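Local coordinates for protein glycosyl hydrolase (Rhizobium leguminosarum bv. trifolii, PDB 5NDX) that probably hydrolyses O-glycosidic bonds as a bacterial counterpart of human alpha-L-iduronidase, and binds a methylcoumarin glycoside of a uronic acid, at residues H59-Y62 against N63-S66; G98-S101 against G102-D106; R186-S189 against P190-A194. The protein carries 2 engineered substitutions. One frame throughout, in Å; residues are numbered along the deposited sequence.

How the contacts relate
Three short local contacts follow parallel strands of an eight-stranded TIM barrel, two in loops and the third where a loop enters a helix. Along the chain they come in series, none nested or crossing. Contact 1 closes the turn between strand 55-58 and strand 66-67, and contact 2 the loop between strand 91-95 and helix 110-131. These two lie side by side, Asn63 OD1 probably accepting a hydrogen bond from Asn99 N, which ties the loops of adjacent barrel strands together. Contact 3, about 25 Å from contact 1 between centres, caps helix 190-200 after strand 179-184. Contacts 1 and 3 touch the same ligand on its two halves: His59 a sugar hydroxyl, Arg186 the coumarin carbonyl.

Contact 1 of 3, residues H59-Y62 against N63-S66; sequences HYLY and NLLS. Unlike the reference sequence in segment 63-66: Leu65 (reference Val). With 8U8 ((2~{R},3~{S},4~{S},5~{R},6~{S})-6-(4-methyl-2-oxidanylidene-chromen-7-yl)oxy-3,4,5-tris(oxidanyl)oxane-2-carboxylic acid), chain M.
Asn63 folds back beside Tyr60, and its side chain can be followed outward atom by atom. Asn63 CB sits over the start of the turn, 3.6 Å from Tyr60 O. CG, anti to its own carbonyl carbon (chi1 -71°), carries the amide alongside the tyrosine, so that Asn63 ND2 comes within 3.5 Å of Tyr60 CB and also approaches Tyr60 CD1. Ring and amide are almost parallel, their planes 9° apart, and both side chains point the same way. The other tip, OD1, turns to Asn99 of the next loop.

The backbone beneath is a 3-10 turn, with Asn63 N donating to Tyr60 O, Leu64 N to Leu61 O and Leu65 N to Tyr62 O. This three-residue spacing also brings Leu65 CD1 to 3.8 Å from Tyr62 CD1, the deposited leucine replacing a valine of the reference sequence. Beyond that contact the phenol reaches Thr123 with its OH, among residues of helix 110-131.

Just before the turn, His59 NE2 donates to the sugar hydroxyl O3 of the ligand at 3.1 Å, almost straight at 167° and in the ring plane, while Glu95 bonded to ND1 helps fix the imidazole's rotation. The arrangement is typical of a TIM-barrel glycosidase, in which loops at the carboxyl ends of the parallel strands build the sugar site.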
# COMPACT_ATOMS: atom_id res chain seq x y z
N HIS A 59 9.81 10.29 -3.85
CA HIS A 59 11.16 10.85 -3.93
C HIS A 59 11.21 12.20 -4.65
O HIS A 59 10.51 12.39 -5.66
CB HIS A 59 12.13 9.95 -4.73
CG HIS A 59 12.61 8.73 -4.02
ND1 HIS A 59 12.49 8.54 -2.66
CD2 HIS A 59 13.30 7.66 -4.49
CE1 HIS A 59 13.05 7.39 -2.32
NE2 HIS A 59 13.54 6.83 -3.42
N TYR A 60 12.08 13.07 -4.18
CA TYR A 60 12.41 14.35 -4.87
C TYR A 60 11.24 15.33 -4.93
O TYR A 60 11.07 16.03 -5.92
CB TYR A 60 12.93 14.07 -6.28
CG TYR A 60 14.15 13.19 -6.34
CD1 TYR A 60 15.37 13.66 -5.85
CD2 TYR A 60 14.12 11.92 -6.92
CE1 TYR A 60 16.53 12.90 -5.92
CE2 TYR A 60 15.27 11.14 -6.99
CZ TYR A 60 16.48 11.65 -6.48
OH TYR A 60 17.64 10.94 -6.50
N LEU A 61 10.44 15.41 -3.86
CA LEU A 61 9.40 16.43 -3.81
C LEU A 61 9.98 17.85 -4.05
O LEU A 61 9.37 18.64 -4.74
CB LEU A 61 8.61 16.36 -2.50
CG LEU A 61 7.60 15.20 -2.48
CD1 LEU A 61 7.16 14.95 -1.05
CD2 LEU A 61 6.43 15.48 -3.40
N TYR A 62 11.17 18.15 -3.52
CA TYR A 62 11.73 19.51 -3.70
C TYR A 62 12.25 19.82 -5.13
O TYR A 62 12.42 21.00 -5.45
CB TYR A 62 12.81 19.79 -2.66
CG TYR A 62 12.31 20.09 -1.24
CD1 TYR A 62 11.14 20.82 -1.02
CD2 TYR A 62 13.02 19.65 -0.12
CE1 TYR A 62 10.71 21.16 0.26
CE2 TYR A 62 12.59 19.95 1.17
CZ TYR A 62 11.43 20.72 1.35
OH TYR A 62 11.00 21.10 2.61
N ASN A 63 12.44 18.81 -5.99
CA ASN A 63 12.68 19.09 -7.43
C ASN A 63 11.47 19.70 -8.09
O ASN A 63 11.60 20.23 -9.16
CB ASN A 63 13.09 17.84 -8.22
CG ASN A 63 14.49 17.37 -7.87
OD1 ASN A 63 15.25 18.05 -7.18
ND2 ASN A 63 14.83 16.20 -8.33
N LEU A 64 10.30 19.63 -7.47
CA LEU A 64 9.13 20.33 -7.96
C LEU A 64 9.21 21.85 -7.73
O LEU A 64 8.47 22.59 -8.36
CB LEU A 64 7.85 19.79 -7.30
CG LEU A 64 7.52 18.32 -7.63
CD1 LEU A 64 6.24 17.86 -6.97
CD2 LEU A 64 7.51 18.06 -9.15
N LEU A 65 10.06 22.30 -6.82
CA LEU A 65 10.22 23.73 -6.57
C LEU A 65 11.23 24.32 -7.54
O LEU A 65 12.07 23.63 -8.06
CB LEU A 65 10.71 23.96 -5.14
CG LEU A 65 9.78 23.59 -3.98
CD1 LEU A 65 10.40 24.10 -2.70
CD2 LEU A 65 8.39 24.14 -4.17
N SER A 66 11.13 25.62 -7.76
CA SER A 66 12.22 26.34 -8.44
C SER A 66 12.42 27.70 -7.76
O SER A 66 11.49 28.23 -7.13
CB SER A 66 11.97 26.45 -9.96
OG SER A 66 10.74 27.10 -10.15
C15 8U8 M . 22.52 2.12 -6.18
C13 8U8 M . 22.10 1.42 -5.03
C14 8U8 M . 23.06 0.82 -4.22
C16 8U8 M . 22.69 0.15 -3.05
O9 8U8 M . 23.59 -0.39 -2.41
O8 8U8 M . 21.37 0.05 -2.67
C11 8U8 M . 20.40 0.73 -3.38
C10 8U8 M . 19.09 0.72 -2.89
C12 8U8 M . 20.76 1.41 -4.57
C7 8U8 M . 19.74 2.12 -5.24
C8 8U8 M . 18.43 2.12 -4.75
C9 8U8 M . 18.09 1.42 -3.58
O2 8U8 M . 16.81 1.42 -3.05
C5 8U8 M . 15.58 1.63 -3.83
O1 8U8 M . 15.62 0.80 -4.99
C1 8U8 M . 14.74 1.07 -6.02
C6 8U8 M . 14.36 -0.23 -6.45
O7 8U8 M . 14.01 -0.33 -7.62
O6 8U8 M . 14.40 -1.11 -5.60
C2 8U8 M . 13.41 1.79 -5.64
O5 8U8 M . 12.52 0.82 -5.05
C3 8U8 M . 13.62 3.06 -4.72
O4 8U8 M . 13.28 4.21 -5.43
C4 8U8 M . 15.08 3.16 -4.18
O3 8U8 M . 15.10 4.15 -3.08

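Contact 2 of 3, residues G98-S101 against G102-D106; sequences GNPS and GLFTD
Asn99 to Phe104 turn back on themselves through two overlapping backbone bonds, Gly102 N to Asn99 O (3.0 Å) and Leu103 N to Pro100 O (3.1 Å), with Ser101 and Gly102 both at positive phi. A side chain on Gly102 would meet Ser101 O at its CB, so the bend suits a residue without one.

The loop is then clasped by the amide of Asn99. With CG anti to the backbone nitrogen (chi1 -171°), this side chain runs past Gly102 CA to the backbone of Phe104, which it grips at both polar atoms. Asn99 OD1 accepts from Phe104 N at 2.8 Å, the donor lying in the carbonyl plane on a lone pair and the bond nearly straight at 164°. Asn99 ND2 donates to Phe104 O at 2.9 Å, again on a lone pair but more bent (137°), the acceptor tilted from the amide plane. One amide thus serves the N-H and the C=O of a single residue, as the facing residue does in a hydrogen-bonded antiparallel pair, and the two bonds fix its rotation. An alanine here would remove both bonds and is likely to leave Phe104 N and O without these mates and the segment after the turn less firmly placed.

Asn99 OD1 also lies at the edge of the Phe104 ring, 3.4 Å from Phe104 CD1. Pro100 CD lies 4.1 Å from Phe104 CD1, oblique to the ring. On the more exposed flank, Leu103 CD1 packs at 3.5 Å from Ser101 CB.

Around this turn, Phe104 sets its ring edge-to-face with Trp116 of helix 110-131, Leu103 lies on Arg115 of that helix, and Ser101 OG bonds to Ala67 N of strand 66-67, so that the loop bridges helix 110-131 and strand 66-67.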
# COMPACT_ATOMS: atom_id res chain seq x y z
N GLY A 98 15.59 16.58 -2.65
CA GLY A 98 15.55 17.28 -3.93
C GLY A 98 16.34 18.58 -3.80
O GLY A 98 16.82 18.93 -2.71
N ASN A 99 16.45 19.31 -4.91
CA ASN A 99 17.38 20.45 -4.98
C ASN A 99 16.80 21.52 -5.89
O ASN A 99 17.04 21.51 -7.10
CB ASN A 99 18.74 19.96 -5.51
CG ASN A 99 19.82 21.03 -5.42
OD1 ASN A 99 19.60 22.15 -4.93
ND2 ASN A 99 21.00 20.69 -5.86
N PRO A 100 16.02 22.42 -5.32
CA PRO A 100 15.31 23.37 -6.18
C PRO A 100 16.26 24.25 -7.02
O PRO A 100 17.12 24.91 -6.46
CB PRO A 100 14.52 24.22 -5.20
CG PRO A 100 14.44 23.39 -3.94
CD PRO A 100 15.75 22.68 -3.89
N SER A 101 16.09 24.19 -8.34
CA SER A 101 16.93 24.89 -9.31
C SER A 101 18.43 24.60 -9.11
O SER A 101 19.22 25.49 -9.30
CB SER A 101 16.68 26.40 -9.24
OG SER A 101 15.33 26.73 -9.42
N GLY A 102 18.80 23.40 -8.69
CA GLY A 102 20.20 23.09 -8.38
C GLY A 102 20.92 23.99 -7.36
O GLY A 102 22.12 23.99 -7.28
N LEU A 103 20.19 24.75 -6.57
CA LEU A 103 20.80 25.75 -5.67
C LEU A 103 21.71 25.21 -4.60
O LEU A 103 22.55 25.96 -4.12
CB LEU A 103 19.73 26.54 -4.92
CG LEU A 103 19.25 27.85 -5.50
CD1 LEU A 103 19.03 27.77 -7.00
CD2 LEU A 103 17.98 28.25 -4.76
N PHE A 104 21.52 23.98 -4.16
CA PHE A 104 22.30 23.44 -3.05
C PHE A 104 23.49 22.66 -3.63
O PHE A 104 23.30 21.80 -4.47
CB PHE A 104 21.40 22.63 -2.11
CG PHE A 104 20.40 23.49 -1.38
CD1 PHE A 104 19.20 23.85 -1.98
CD2 PHE A 104 20.69 23.99 -0.13
CE1 PHE A 104 18.30 24.69 -1.34
CE2 PHE A 104 19.80 24.84 0.52
CZ PHE A 104 18.60 25.19 -0.08
N THR A 105 24.71 23.05 -3.26
CA THR A 105 25.95 22.42 -3.76
C THR A 105 26.95 21.96 -2.69
O THR A 105 27.88 21.26 -3.01
CB THR A 105 26.66 23.40 -4.70
OG1 THR A 105 26.83 24.65 -4.00
CG2 THR A 105 25.82 23.64 -5.96
N ASP A 106 26.71 22.28 -1.42
CA ASP A 106 27.70 22.09 -0.36
C ASP A 106 27.07 22.23 1.02
O ASP A 106 26.82 23.34 1.49
CB ASP A 106 28.86 23.11 -0.51
CG ASP A 106 30.02 22.85 0.46
OD1 ASP A 106 30.10 21.76 1.08
OD2 ASP A 106 30.89 23.76 0.56

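Contact 3 of 3, residues R186-S189 against P190-A194; sequences RTLS and PIFRA. With 8U8 ((2~{R},3~{S},4~{S},5~{R},6~{S})-6-(4-methyl-2-oxidanylidene-chromen-7-yl)oxy-3,4,5-tris(oxidanyl)oxane-2-carboxylic acid), chain M.
Leu188 and Ser189 meet the first turn of helix 190-200 with their carbonyls and side chains, and the closest fit is around the serine. Ser189 O accepts from Arg193 N at 2.9 Å in an almost linear bond (175°), the first regular link of the helix. Ser189 OG, at the crowded position between backbone N and carbonyl carbon (chi1 67°), faces Phe192 N at 3.4 Å in a weak N-cap bond. Phe192 continues this inner side: the Leu188 and Phe192 side chains cross obliquely, Leu188 CD2 lying 3.8 Å from Phe192 CE1, and the phenylalanine ring goes on to Ile217 and Ile219 of the barrel wall.

The outer side is looser and exposed. Arg193 curls back along the helix start, bent at chi3, and Arg193 NE donates to Leu188 O at 3.0 Å, the acceptor tilted somewhat from the guanidinium plane. Arg186 scarcely meets the helix; its aliphatic part instead touches the coumarin carbonyl of the ligand, Arg186 CD standing 3.2 Å from ligand O9.

Ser189 OG has its stronger partner in Asp148, whose same carboxylate oxygen also accepts from Arg186 N. A carboxylate so close to a helix start would probably be stabilised by the helix dipole, and this one acid probably holds the type II beta turn that bears Arg186 against the serine cap.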
# COMPACT_ATOMS: atom_id res chain seq x y z
N ARG A 186 21.95 0.24 2.72
CA ARG A 186 22.82 -0.85 3.11
C ARG A 186 22.95 -0.98 4.60
O ARG A 186 23.14 0.00 5.32
CB ARG A 186 24.19 -0.66 2.45
CG ARG A 186 24.10 -0.89 0.94
CD ARG A 186 25.38 -0.51 0.21
NE ARG A 186 25.68 0.88 0.50
CZ ARG A 186 26.84 1.49 0.26
NH1 ARG A 186 27.86 0.84 -0.31
NH2 ARG A 186 26.98 2.78 0.60
N THR A 187 22.86 -2.22 5.06
CA THR A 187 22.80 -2.54 6.46
C THR A 187 24.06 -2.02 7.18
O THR A 187 25.20 -2.34 6.79
CB THR A 187 22.64 -4.03 6.62
OG1 THR A 187 21.53 -4.46 5.81
CG2 THR A 187 22.41 -4.43 8.06
N LEU A 188 23.85 -1.16 8.17
CA LEU A 188 24.92 -0.61 8.98
C LEU A 188 25.97 0.13 8.16
O LEU A 188 27.15 0.13 8.50
CB LEU A 188 25.56 -1.70 9.86
CG LEU A 188 24.65 -2.32 10.93
CD1 LEU A 188 25.41 -3.34 11.78
CD2 LEU A 188 24.04 -1.26 11.83
N SER A 189 25.54 0.84 7.12
CA SER A 189 26.45 1.66 6.32
C SER A 189 27.08 2.79 7.15
O SER A 189 26.63 3.09 8.28
CB SER A 189 25.70 2.25 5.13
OG SER A 189 24.74 3.19 5.57
N PRO A 190 28.15 3.42 6.59
CA PRO A 190 28.80 4.53 7.25
C PRO A 190 27.88 5.68 7.60
O PRO A 190 27.92 6.16 8.73
CB PRO A 190 29.86 4.96 6.22
CG PRO A 190 30.29 3.68 5.63
CD PRO A 190 28.98 2.92 5.46
N ILE A 191 27.06 6.10 6.63
CA ILE A 191 26.06 7.11 6.88
C ILE A 191 25.13 6.72 8.05
O ILE A 191 24.80 7.55 8.86
CB ILE A 191 25.20 7.37 5.62
CG1 ILE A 191 25.99 8.18 4.59
CG2 ILE A 191 23.95 8.19 5.98
CD1 ILE A 191 26.19 9.66 4.98
N PHE A 192 24.69 5.47 8.09
CA PHE A 192 23.78 5.05 9.13
C PHE A 192 24.47 5.18 10.48
O PHE A 192 23.94 5.80 11.36
CB PHE A 192 23.26 3.63 8.92
CG PHE A 192 22.42 3.13 10.06
CD1 PHE A 192 23.02 2.47 11.15
CD2 PHE A 192 21.04 3.28 10.05
CE1 PHE A 192 22.25 2.03 12.23
CE2 PHE A 192 20.28 2.85 11.13
CZ PHE A 192 20.87 2.22 12.22
N ARG A 193 25.64 4.58 10.60
CA ARG A 193 26.39 4.62 11.87
C ARG A 193 26.70 6.03 12.29
O ARG A 193 26.54 6.37 13.46
CB ARG A 193 27.68 3.81 11.77
CG ARG A 193 27.38 2.33 11.73
CD ARG A 193 28.62 1.45 11.85
NE ARG A 193 29.09 1.08 10.53
CZ ARG A 193 30.18 1.53 9.91
NH1 ARG A 193 30.44 1.10 8.67
NH2 ARG A 193 31.02 2.39 10.47
N ALA A 194 27.05 6.86 11.32
CA ALA A 194 27.33 8.27 11.60
C ALA A 194 26.13 9.03 12.12
O ALA A 194 26.26 9.84 13.04
CB ALA A 194 27.89 8.95 10.36
C15 8U8 M . 22.52 2.12 -6.18
C13 8U8 M . 22.10 1.42 -5.03
C14 8U8 M . 23.06 0.82 -4.22
C16 8U8 M . 22.69 0.15 -3.05
O9 8U8 M . 23.59 -0.39 -2.41
O8 8U8 M . 21.37 0.05 -2.67
C11 8U8 M . 20.40 0.73 -3.38
C10 8U8 M . 19.09 0.72 -2.89
C12 8U8 M . 20.76 1.41 -4.57
C7 8U8 M . 19.74 2.12 -5.24
C8 8U8 M . 18.43 2.12 -4.75
C9 8U8 M . 18.09 1.42 -3.58
O2 8U8 M . 16.81 1.42 -3.05
C5 8U8 M . 15.58 1.63 -3.83
O1 8U8 M . 15.62 0.80 -4.99
C1 8U8 M . 14.74 1.07 -6.02
C6 8U8 M . 14.36 -0.23 -6.45
O7 8U8 M . 14.01 -0.33 -7.62
O6 8U8 M . 14.40 -1.11 -5.60
C2 8U8 M . 13.41 1.79 -5.64
O5 8U8 M . 12.52 0.82 -5.05
C3 8U8 M . 13.62 3.06 -4.72
O4 8U8 M . 13.28 4.21 -5.43
C4 8U8 M . 15.08 3.16 -4.18
O3 8U8 M . 15.10 4.15 -3.08